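PDB 2D4E: 5-carboxymethyl-2-hydroxymuconate semialdehyde dehydrogenase from Thermus thermophilus, which probably catalyses the NAD-dependent oxidation of 5-carboxymethyl-2-hydroxymuconate semialdehyde to its carboxylic acid, an aldehyde dehydrogenase reaction of aromatic degradation. Local coordinates for residues Arg328-Arg333 with Leu370-Glu375; Ala362-Gly367 with Thr395-Glu400. All blocks are in the same frame, centred on the assembly; numbering follows the deposited sequence.

Contacts 1 and 2, centres 14 Å apart, dock two consecutive helices, 315-331 and 350-365, on the same end of a mixed sheet. Strand 369-372 is outermost within this chain and antiparallel to 395-398; the strands join through a probable bond from Leu371 N to Val396 O (3.0 Å), and the loop after the first adds one from Gly374 N to Thr395 OG1 (2.8 Å). Val396 and Val398 touch helix 315-331, whereas Phe397 between them points to helix 350-365, placing the helices on opposite faces. With centres 26 and 27 Å from that of the chain, both are peripheral packing in what is, by family, the catalytic domain, and the bound NAD is not among their described partners.

Contact 1 (Arg328-Arg333 with Leu370-Glu375)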
loop_
_atom_site.group_PDB
_atom_site.type_symbol
_atom_site.label_atom_id
_atom_site.label_comp_id
_atom_site.label_asym_id
_atom_site.label_seq_id
_atom_site.Cartn_x
_atom_site.Cartn_y
_atom_site.Cartn_z
ATOM N N ARG C 328 -20.046 34.170 24.415
ATOM C CA ARG C 328 -19.468 32.945 24.952
ATOM C C ARG C 328 -18.068 33.250 25.507
ATOM O O ARG C 328 -17.705 32.800 26.591
ATOM C CB ARG C 328 -19.406 31.868 23.863
ATOM C CG ARG C 328 -20.768 31.266 23.525
ATOM C CD ARG C 328 -21.240 30.319 24.621
ATOM N NE ARG C 328 -20.441 29.096 24.627
ATOM C CZ ARG C 328 -20.637 28.063 23.808
ATOM N NH1 ARG C 328 -21.622 28.087 22.918
ATOM N NH2 ARG C 328 -19.815 27.021 23.852
ATOM N N ALA C 329 -17.289 34.033 24.770
ATOM C CA ALA C 329 -15.943 34.398 25.208
ATOM C C ALA C 329 -16.009 35.207 26.505
ATOM O O ALA C 329 -15.150 35.073 27.384
ATOM C CB ALA C 329 -15.245 35.210 24.127
ATOM N N ARG C 330 -17.034 36.049 26.610
ATOM C CA ARG C 330 -17.234 36.888 27.784
ATOM C C ARG C 330 -17.510 36.012 29.005
ATOM O O ARG C 330 -17.065 36.313 30.112
ATOM C CB ARG C 330 -18.422 37.835 27.561
ATOM C CG ARG C 330 -18.420 39.060 28.461
ATOM C CD ARG C 330 -19.750 39.814 28.413
ATOM N NE ARG C 330 -20.097 40.327 27.088
ATOM C CZ ARG C 330 -19.445 41.301 26.458
ATOM N NH1 ARG C 330 -18.391 41.880 27.022
ATOM N NH2 ARG C 330 -19.867 41.719 25.272
ATOM N N ALA C 331 -18.237 34.920 28.787
ATOM C CA ALA C 331 -18.592 34.000 29.865
ATOM C C ALA C 331 -17.474 33.048 30.301
ATOM O O ALA C 331 -17.573 32.425 31.358
ATOM C CB ALA C 331 -19.827 33.196 29.463
ATOM N N ILE C 332 -16.420 32.927 29.497
ATOM C CA ILE C 332 -15.306 32.039 29.833
ATOM C C ILE C 332 -14.725 32.352 31.219
ATOM O O ILE C 332 -14.353 33.491 31.497
ATOM C CB ILE C 332 -14.174 32.142 28.774
ATOM C CG1 ILE C 332 -14.678 31.604 27.429
ATOM C CG2 ILE C 332 -12.948 31.373 29.237
ATOM C CD1 ILE C 332 -13.716 31.790 26.281
ATOM N N ARG C 333 -14.654 31.337 32.080
ATOM C CA ARG C 333 -14.119 31.507 33.428
ATOM C C ARG C 333 -12.588 31.496 33.425
ATOM O O ARG C 333 -11.958 30.505 33.031
ATOM C CB ARG C 333 -14.645 30.400 34.356
ATOM C CG ARG C 333 -16.163 30.436 34.588
ATOM C CD ARG C 333 -16.601 29.409 35.628
ATOM N NE ARG C 333 -16.375 28.037 35.185
ATOM C CZ ARG C 333 -17.157 27.381 34.330
ATOM N NH1 ARG C 333 -18.245 27.959 33.836
ATOM N NH2 ARG C 333 -16.863 26.135 33.982
ATOM N N LEU C 370 -12.324 45.977 18.576
ATOM C CA LEU C 370 -12.216 45.138 19.760
ATOM C C LEU C 370 -13.598 44.988 20.385
ATOM O O LEU C 370 -14.167 45.960 20.878
ATOM C CB LEU C 370 -11.256 45.774 20.767
ATOM C CG LEU C 370 -11.103 45.007 22.080
ATOM C CD1 LEU C 370 -10.678 43.569 21.786
ATOM C CD2 LEU C 370 -10.084 45.710 22.961
ATOM N N LEU C 371 -14.132 43.772 20.369
ATOM C CA LEU C 371 -15.461 43.517 20.922
ATOM C C LEU C 371 -15.448 43.019 22.368
ATOM O O LEU C 371 -16.439 43.163 23.091
ATOM C CB LEU C 371 -16.204 42.511 20.040
ATOM C CG LEU C 371 -16.322 42.858 18.550
ATOM C CD1 LEU C 371 -17.157 41.794 17.867
ATOM C CD2 LEU C 371 -16.972 44.225 18.362
ATOM N N VAL C 372 -14.337 42.430 22.793
ATOM C CA VAL C 372 -14.235 41.934 24.161
ATOM C C VAL C 372 -12.790 41.570 24.507
ATOM O O VAL C 372 -12.004 41.215 23.629
ATOM C CB VAL C 372 -15.168 40.705 24.367
ATOM C CG1 VAL C 372 -14.779 39.580 23.421
ATOM C CG2 VAL C 372 -15.124 40.246 25.817
ATOM N N GLY C 373 -12.443 41.682 25.787
ATOM C CA GLY C 373 -11.092 41.371 26.228
ATOM C C GLY C 373 -10.097 42.446 25.828
ATOM O O GLY C 373 -10.357 43.635 26.002
ATOM N N GLY C 374 -8.947 42.030 25.303
ATOM C CA GLY C 374 -7.945 42.990 24.871
ATOM C C GLY C 374 -7.056 43.557 25.962
ATOM O O GLY C 374 -6.406 44.582 25.764
ATOM N N GLU C 375 -7.015 42.898 27.114
ATOM C CA GLU C 375 -6.181 43.370 28.217
ATOM C C GLU C 375 -6.069 42.288 29.289
ATOM O O GLU C 375 -6.787 41.291 29.247
ATOM C CB GLU C 375 -6.790 44.637 28.825
ATOM C CG GLU C 375 -8.129 44.405 29.510
ATOM C CD GLU C 375 -8.771 45.688 30.018
ATOM O OE1 GLU C 375 -8.061 46.533 30.606
ATOM O OE2 GLU C 375 -9.994 45.847 29.841
#
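Arg330 and Val372 carry this contact, the guanidinium end of one reaching a methyl group of the other near the end of helix 315-331. Their CA atoms are the closest pair across the segments, 6.9 Å apart. Arg330 holds CG anti to its backbone nitrogen (chi1 -159°), continues nearly straight through chi2 and bends at chi3 (-61°), which carries the guanidinium along to the strand although its CB does not point there. NH1 then lies 3.8 Å from Val372 CG2, the two side chains meeting at a slant and the methyl standing oblique to the guanidinium plane. NH2 is 4.3 Å from Leu371 O, too long for a hydrogen bond; its polar partner is Glu327 OE2, a salt bridge along the same helix.

Val372 straddles two helix residues. With chi1 at 60°, CG1 is wedged between the backbone nitrogen and carbonyl carbon, and it is this branch that approaches Ala329 CB, at 4.5 Å, while CG2 takes the arginine. Both CB atoms of the Ala329-Val372 pair point across the interface. Val372 also packs on Val326 of the same helix, and Ala329 on Phe298, so the strand lays one face on a helix that packs in turn on helix 286-298. Arg328 serves a different interface: it pairs with Asp291 and donates to Phe513 O of the second subunit.

Only 131 Å² is buried in all. The contact is thus centred on Val372, which meets the Arg330 guanidinium at van der Waals distance and Ala329 more loosely; the attraction of the arginine's charge is probably spent mainly on Glu327.

Contact 2 (Ala362-Gly367 with Thr395-Glu400); sequences AGKREG and TVFVGE
An aromatic ring meets bare helix backbone here: Phe397 CE2 is 4.2 Å from Gly363 C and 4.0 Å from Lys364 N. A beta carbon on Gly363 would point to the strand and sit only 3.3 Å from Phe397 CZ, so the missing side chain is what lets the ring approach this closely. Lys364 comes in at the rim of the ring, its CG lying in the ring plane 4.0 Å from Phe397 CE2, and the two side chains cross at about a right angle. A bend at chi3 (69°) leads the lysine away, and NZ pairs with Glu361 of its own helix. The helix stops here in a Schellman motif: Ala368 N bonds back to Gly363 O, Gly367 N weakly to Lys364 O, and Gly367, with positive phi, turns the chain into strand 369-372, antiparallel to the strand of Phe397. The ring, its CG anti to the carbonyl carbon (chi1 -83°), also packs on Ala368 and Leu370. With an alanine in place of Phe397, Gly363 and the Lys364 methylene would probably lose their shared partner, leaving a gap between helix and sheet. Within the turn, the carboxylate of Glu366 accepts bonds from Lys404 N and Ile405 N.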
loop_
_atom_site.group_PDB
_atom_site.type_symbol
_atom_site.label_atom_id
_atom_site.label_comp_id
_atom_site.label_asym_id
_atom_site.label_seq_id
_atom_site.Cartn_x
_atom_site.Cartn_y
_atom_site.Cartn_z
ATOM N N ALA C 362 -1.433 46.175 18.232
ATOM C CA ALA C 362 -1.289 46.312 16.785
ATOM C C ALA C 362 -2.668 46.289 16.127
ATOM O O ALA C 362 -2.951 47.084 15.234
ATOM C CB ALA C 362 -0.418 45.182 16.222
ATOM N N GLY C 363 -3.525 45.382 16.582
ATOM C CA GLY C 363 -4.860 45.279 16.025
ATOM C C GLY C 363 -5.695 46.530 16.220
ATOM O O GLY C 363 -6.373 46.982 15.298
ATOM N N LYS C 364 -5.655 47.089 17.424
ATOM C CA LYS C 364 -6.416 48.299 17.721
ATOM C C LYS C 364 -5.953 49.447 16.827
ATOM O O LYS C 364 -6.773 50.157 16.250
ATOM C CB LYS C 364 -6.240 48.692 19.190
ATOM C CG LYS C 364 -6.787 47.671 20.172
ATOM C CD LYS C 364 -6.208 47.848 21.568
ATOM C CE LYS C 364 -6.682 49.119 22.248
ATOM N NZ LYS C 364 -6.163 49.186 23.651
ATOM N N ARG C 365 -4.639 49.613 16.704
ATOM C CA ARG C 365 -4.088 50.691 15.888
ATOM C C ARG C 365 -4.360 50.547 14.396
ATOM O O ARG C 365 -4.427 51.549 13.690
ATOM C CB ARG C 365 -2.573 50.827 16.104
ATOM C CG ARG C 365 -2.155 51.251 17.516
ATOM C CD ARG C 365 -0.721 51.779 17.534
ATOM N NE ARG C 365 0.186 50.899 16.799
ATOM C CZ ARG C 365 0.703 49.775 17.281
ATOM N NH1 ARG C 365 0.434 49.399 18.525
ATOM N NH2 ARG C 365 1.507 49.037 16.525
ATOM N N GLU C 366 -4.512 49.317 13.906
ATOM C CA GLU C 366 -4.754 49.131 12.479
ATOM C C GLU C 366 -6.222 49.160 12.076
ATOM O O GLU C 366 -6.553 48.901 10.923
ATOM C CB GLU C 366 -4.088 47.840 11.970
ATOM C CG GLU C 366 -4.572 46.545 12.605
ATOM C CD GLU C 366 -3.816 45.318 12.090
ATOM O OE1 GLU C 366 -3.954 44.236 12.695
ATOM O OE2 GLU C 366 -3.087 45.433 11.079
ATOM N N GLY C 367 -7.104 49.475 13.019
ATOM C CA GLY C 367 -8.517 49.555 12.689
ATOM C C GLY C 367 -9.412 48.384 13.054
ATOM O O GLY C 367 -10.604 48.391 12.728
ATOM N N THR C 395 -9.967 37.276 24.042
ATOM C CA THR C 395 -10.147 38.444 23.183
ATOM C C THR C 395 -10.713 38.167 21.788
ATOM O O THR C 395 -10.324 37.206 21.131
ATOM C CB THR C 395 -8.783 39.168 23.040
ATOM O OG1 THR C 395 -8.276 39.469 24.347
ATOM C CG2 THR C 395 -8.919 40.465 22.235
ATOM N N VAL C 396 -11.627 39.026 21.343
ATOM C CA VAL C 396 -12.242 38.895 20.025
ATOM C C VAL C 396 -12.237 40.227 19.284
ATOM O O VAL C 396 -12.685 41.246 19.817
ATOM C CB VAL C 396 -13.726 38.433 20.103
ATOM C CG1 VAL C 396 -14.301 38.314 18.695
ATOM C CG2 VAL C 396 -13.842 37.112 20.829
ATOM N N PHE C 397 -11.735 40.201 18.052
ATOM C CA PHE C 397 -11.679 41.378 17.185
ATOM C C PHE C 397 -12.496 41.095 15.935
ATOM O O PHE C 397 -12.730 39.944 15.586
ATOM C CB PHE C 397 -10.260 41.648 16.669
ATOM C CG PHE C 397 -9.373 42.397 17.612
ATOM C CD1 PHE C 397 -8.388 41.725 18.337
ATOM C CD2 PHE C 397 -9.451 43.786 17.706
ATOM C CE1 PHE C 397 -7.483 42.427 19.137
ATOM C CE2 PHE C 397 -8.553 44.500 18.503
ATOM C CZ PHE C 397 -7.563 43.821 19.218
ATOM N N VAL C 398 -12.919 42.156 15.262
ATOM C CA VAL C 398 -13.601 42.027 13.985
ATOM C C VAL C 398 -12.626 42.794 13.106
ATOM O O VAL C 398 -12.316 43.950 13.390
ATOM C CB VAL C 398 -14.968 42.723 13.946
ATOM C CG1 VAL C 398 -15.418 42.869 12.502
ATOM C CG2 VAL C 398 -15.990 41.900 14.714
ATOM N N GLY C 399 -12.104 42.146 12.073
ATOM C CA GLY C 399 -11.156 42.826 11.218
ATOM C C GLY C 399 -11.143 42.354 9.782
ATOM O O GLY C 399 -12.141 41.846 9.264
ATOM N N GLU C 400 -9.998 42.528 9.134
ATOM C CA GLU C 400 -9.831 42.137 7.741
ATOM C C GLU C 400 -8.645 41.196 7.646
ATOM O O GLU C 400 -7.700 41.295 8.427
ATOM C CB GLU C 400 -9.613 43.377 6.871
ATOM C CG GLU C 400 -10.692 44.427 7.072
ATOM C CD GLU C 400 -10.501 45.662 6.202
ATOM O OE1 GLU C 400 -9.398 46.255 6.222
ATOM O OE2 GLU C 400 -11.463 46.045 5.503
#